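PDB 1ORN: endonuclease III from Geobacillus stearothermophilus, which probably excises damaged bases from DNA as a bifunctional glycosylase and lyase of base excision repair, forming a covalent intermediate with its DNA substrate. Local coordinates for residues P22-E27 with H181-F186. Residues are numbered along the deposited sequence; the frame is centred on the assembly and turned at random.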
ATOM      1  N   PRO C  22     -13.385   8.440  -8.216  1.00 41.34           N
ATOM      2  CA  PRO C  22     -14.456   7.480  -7.940  1.00 41.72           C
ATOM      3  C   PRO C  22     -14.100   6.037  -8.296  1.00 42.35           C
ATOM      4  O   PRO C  22     -14.719   5.103  -7.788  1.00 45.12           O
ATOM      5  CB  PRO C  22     -15.617   8.016  -8.776  1.00 41.99           C
ATOM      6  CG  PRO C  22     -14.918   8.622  -9.958  1.00 40.92           C
ATOM      7  CD  PRO C  22     -13.770   9.360  -9.305  1.00 41.00           C
ATOM      8  N   ASP C  23     -13.105   5.859  -9.159  1.00 41.71           N
ATOM      9  CA  ASP C  23     -12.715   4.517  -9.562  1.00 42.30           C
ATOM     10  C   ASP C  23     -11.395   4.029  -8.987  1.00 41.11           C
ATOM     11  O   ASP C  23     -10.792   3.102  -9.525  1.00 41.59           O
ATOM     12  N   ALA C  24     -10.946   4.639  -7.894  1.00 41.15           N
ATOM     13  CA  ALA C  24      -9.682   4.246  -7.266  1.00 38.74           C
ATOM     14  C   ALA C  24      -9.672   2.771  -6.845  1.00 38.12           C
ATOM     15  O   ALA C  24     -10.619   2.280  -6.231  1.00 36.84           O
ATOM     16  CB  ALA C  24      -9.406   5.138  -6.062  1.00 39.06           C
ATOM     17  N   HIS C  25      -8.583   2.075  -7.159  1.00 36.49           N
ATOM     18  CA  HIS C  25      -8.456   0.654  -6.835  1.00 36.57           C
ATOM     19  C   HIS C  25      -6.991   0.244  -6.660  1.00 35.68           C
ATOM     20  O   HIS C  25      -6.080   1.047  -6.845  1.00 34.40           O
ATOM     21  CB  HIS C  25      -9.065  -0.179  -7.968  1.00 37.74           C
ATOM     22  CG  HIS C  25      -8.465   0.113  -9.310  1.00 39.78           C
ATOM     23  ND1 HIS C  25      -8.684   1.297  -9.982  1.00 41.06           N
ATOM     24  CD2 HIS C  25      -7.599  -0.597 -10.074  1.00 41.19           C
ATOM     25  CE1 HIS C  25      -7.979   1.306 -11.099  1.00 40.83           C
ATOM     26  NE2 HIS C  25      -7.311   0.169 -11.179  1.00 41.16           N
ATOM     27  N   CYS C  26      -6.767  -1.015  -6.297  1.00 35.90           N
ATOM     28  CA  CYS C  26      -5.404  -1.516  -6.156  1.00 36.33           C
ATOM     29  C   CYS C  26      -4.903  -1.685  -7.586  1.00 35.83           C
ATOM     30  O   CYS C  26      -5.544  -2.362  -8.392  1.00 36.87           O
ATOM     31  CB  CYS C  26      -5.395  -2.866  -5.438  1.00 37.88           C
ATOM     32  SG  CYS C  26      -3.770  -3.674  -5.421  1.00 41.13           S
ATOM     33  N   GLU C  27      -3.769  -1.074  -7.908  1.00 34.47           N
ATOM     34  CA  GLU C  27      -3.243  -1.166  -9.264  1.00 35.21           C
ATOM     35  C   GLU C  27      -2.246  -2.297  -9.522  1.00 35.19           C
ATOM     36  O   GLU C  27      -1.691  -2.393 -10.617  1.00 35.60           O
ATOM     37  CB  GLU C  27      -2.631   0.175  -9.680  1.00 36.38           C
ATOM     38  CG  GLU C  27      -3.609   1.340  -9.563  1.00 39.30           C
ATOM     39  CD  GLU C  27      -3.214   2.541 -10.411  1.00 41.22           C
ATOM     40  OE1 GLU C  27      -3.394   2.484 -11.646  1.00 42.66           O
ATOM     41  OE2 GLU C  27      -2.725   3.541  -9.845  1.00 40.56           O
ATOM     42  N   HIS C 181      -8.977   4.200   1.602  1.00 38.84           N
ATOM     43  CA  HIS C 181      -7.539   3.976   1.499  1.00 37.51           C
ATOM     44  C   HIS C 181      -7.107   4.139   0.035  1.00 35.14           C
ATOM     45  O   HIS C 181      -6.163   4.870  -0.275  1.00 32.41           O
ATOM     46  CB  HIS C 181      -7.214   2.561   2.009  1.00 41.33           C
ATOM     47  CG  HIS C 181      -5.925   2.002   1.493  1.00 44.33           C
ATOM     48  ND1 HIS C 181      -4.692   2.458   1.906  1.00 45.49           N
ATOM     49  CD2 HIS C 181      -5.680   1.027   0.584  1.00 46.28           C
ATOM     50  CE1 HIS C 181      -3.744   1.789   1.276  1.00 47.16           C
ATOM     51  NE2 HIS C 181      -4.315   0.915   0.466  1.00 47.94           N
ATOM     52  N   HIS C 182      -7.811   3.459  -0.865  1.00 33.22           N
ATOM     53  CA  HIS C 182      -7.490   3.543  -2.284  1.00 32.75           C
ATOM     54  C   HIS C 182      -7.679   4.955  -2.832  1.00 30.18           C
ATOM     55  O   HIS C 182      -6.877   5.422  -3.639  1.00 30.65           O
ATOM     56  CB  HIS C 182      -8.337   2.535  -3.063  1.00 34.22           C
ATOM     57  CG  HIS C 182      -7.926   1.112  -2.831  1.00 37.39           C
ATOM     58  ND1 HIS C 182      -8.805   0.138  -2.412  1.00 39.67           N
ATOM     59  CD2 HIS C 182      -6.720   0.508  -2.943  1.00 37.38           C
ATOM     60  CE1 HIS C 182      -8.158  -1.006  -2.275  1.00 39.22           C
ATOM     61  NE2 HIS C 182      -6.891  -0.809  -2.590  1.00 40.68           N
ATOM     62  N   ARG C 183      -8.730   5.641  -2.385  1.00 30.18           N
ATOM     63  CA  ARG C 183      -8.982   7.003  -2.840  1.00 31.23           C
ATOM     64  C   ARG C 183      -7.857   7.932  -2.389  1.00 31.73           C
ATOM     65  O   ARG C 183      -7.445   8.823  -3.132  1.00 30.72           O
ATOM     66  CB  ARG C 183     -10.328   7.501  -2.310  1.00 34.15           C
ATOM     67  CG  ARG C 183     -11.532   6.801  -2.932  1.00 35.97           C
ATOM     68  CD  ARG C 183     -12.815   7.173  -2.201  1.00 40.18           C
ATOM     69  NE  ARG C 183     -13.993   6.514  -2.764  1.00 42.59           N
ATOM     70  CZ  ARG C 183     -15.164   6.417  -2.138  1.00 43.68           C
ATOM     71  NH1 ARG C 183     -15.315   6.937  -0.929  1.00 45.93           N
ATOM     72  NH2 ARG C 183     -16.181   5.792  -2.715  1.00 44.40           N
ATOM     73  N   MET C 184      -7.352   7.717  -1.175  1.00 31.92           N
ATOM     74  CA  MET C 184      -6.263   8.540  -0.666  1.00 31.17           C
ATOM     75  C   MET C 184      -4.977   8.289  -1.442  1.00 30.04           C
ATOM     76  O   MET C 184      -4.222   9.221  -1.722  1.00 32.07           O
ATOM     77  CB  MET C 184      -6.031   8.279   0.831  1.00 31.06           C
ATOM     78  CG  MET C 184      -7.103   8.881   1.735  1.00 33.48           C
ATOM     79  SD  MET C 184      -6.668   8.773   3.497  1.00 33.50           S
ATOM     80  CE  MET C 184      -5.353   9.979   3.568  1.00 33.59           C
ATOM     81  N   ILE C 185      -4.728   7.033  -1.797  1.00 29.81           N
ATOM     82  CA  ILE C 185      -3.532   6.689  -2.552  1.00 29.76           C
ATOM     83  C   ILE C 185      -3.571   7.341  -3.930  1.00 29.11           C
ATOM     84  O   ILE C 185      -2.569   7.867  -4.403  1.00 31.34           O
ATOM     85  CB  ILE C 185      -3.385   5.162  -2.713  1.00 31.40           C
ATOM     86  CG1 ILE C 185      -2.983   4.547  -1.369  1.00 33.45           C
ATOM     87  CG2 ILE C 185      -2.335   4.845  -3.775  1.00 31.10           C
ATOM     88  CD1 ILE C 185      -2.755   3.061  -1.421  1.00 37.59           C
ATOM     89  N   PHE C 186      -4.728   7.301  -4.573  1.00 31.11           N
ATOM     90  CA  PHE C 186      -4.863   7.917  -5.885  1.00 30.81           C
ATOM     91  C   PHE C 186      -4.693   9.428  -5.771  1.00 30.02           C
ATOM     92  O   PHE C 186      -4.035  10.048  -6.600  1.00 30.82           O
ATOM     93  CB  PHE C 186      -6.228   7.587  -6.490  1.00 32.26           C
ATOM     94  CG  PHE C 186      -6.213   6.381  -7.398  1.00 34.01           C
ATOM     95  CD1 PHE C 186      -5.728   5.155  -6.949  1.00 32.71           C
ATOM     96  CD2 PHE C 186      -6.692   6.473  -8.705  1.00 34.11           C
ATOM     97  CE1 PHE C 186      -5.718   4.039  -7.787  1.00 33.60           C
ATOM     98  CE2 PHE C 186      -6.687   5.365  -9.551  1.00 34.98           C
ATOM     99  CZ  PHE C 186      -6.201   4.147  -9.093  1.00 34.63           C
TER
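Phe186 turns one face of its ring to Ala24, whose CA sits over the ring centre, 3.8 Å from the centroid and only 4° off the normal, a CH-pi contact. The small methyl of Ala24 dips between the ring and the helix backbone, with CB 3.7 Å from CG of Phe186 and 3.5 Å from the carbonyl O of His182, and its size suits a place this close to the helix. At the rim of the Phe186 ring, the backbone O of His25 lies near the ring plane, 3.2 Å from CE1 of Phe186, where the slightly positive C-H edge suits a carbonyl. The imidazole of His25 slants past CZ of Phe186 with its plane at 49° to the phenyl, held by a hydrogen bond from ND1 of His25 to the backbone O of Asp23 (2.8 Å). Glu27 meets the phenyl tip to tip, OE2 3.6 Å from CZ of Phe186, while that oxygen makes a salt bridge to Arg189 and a hydrogen bond to Tyr190. One helical turn earlier, CG of His182 is anti to its carbonyl carbon (chi1 -71°), which places one ring face against the backbone at His25 and Cys26. An alanine in place of Phe186 would probably open a gap beneath Ala24 and leave the His25 ring without its aromatic neighbour. The loop between helices 7-20 and 33-43 thus packs on helix 177-191, within the all-helical HhH-GPD glycosylase fold.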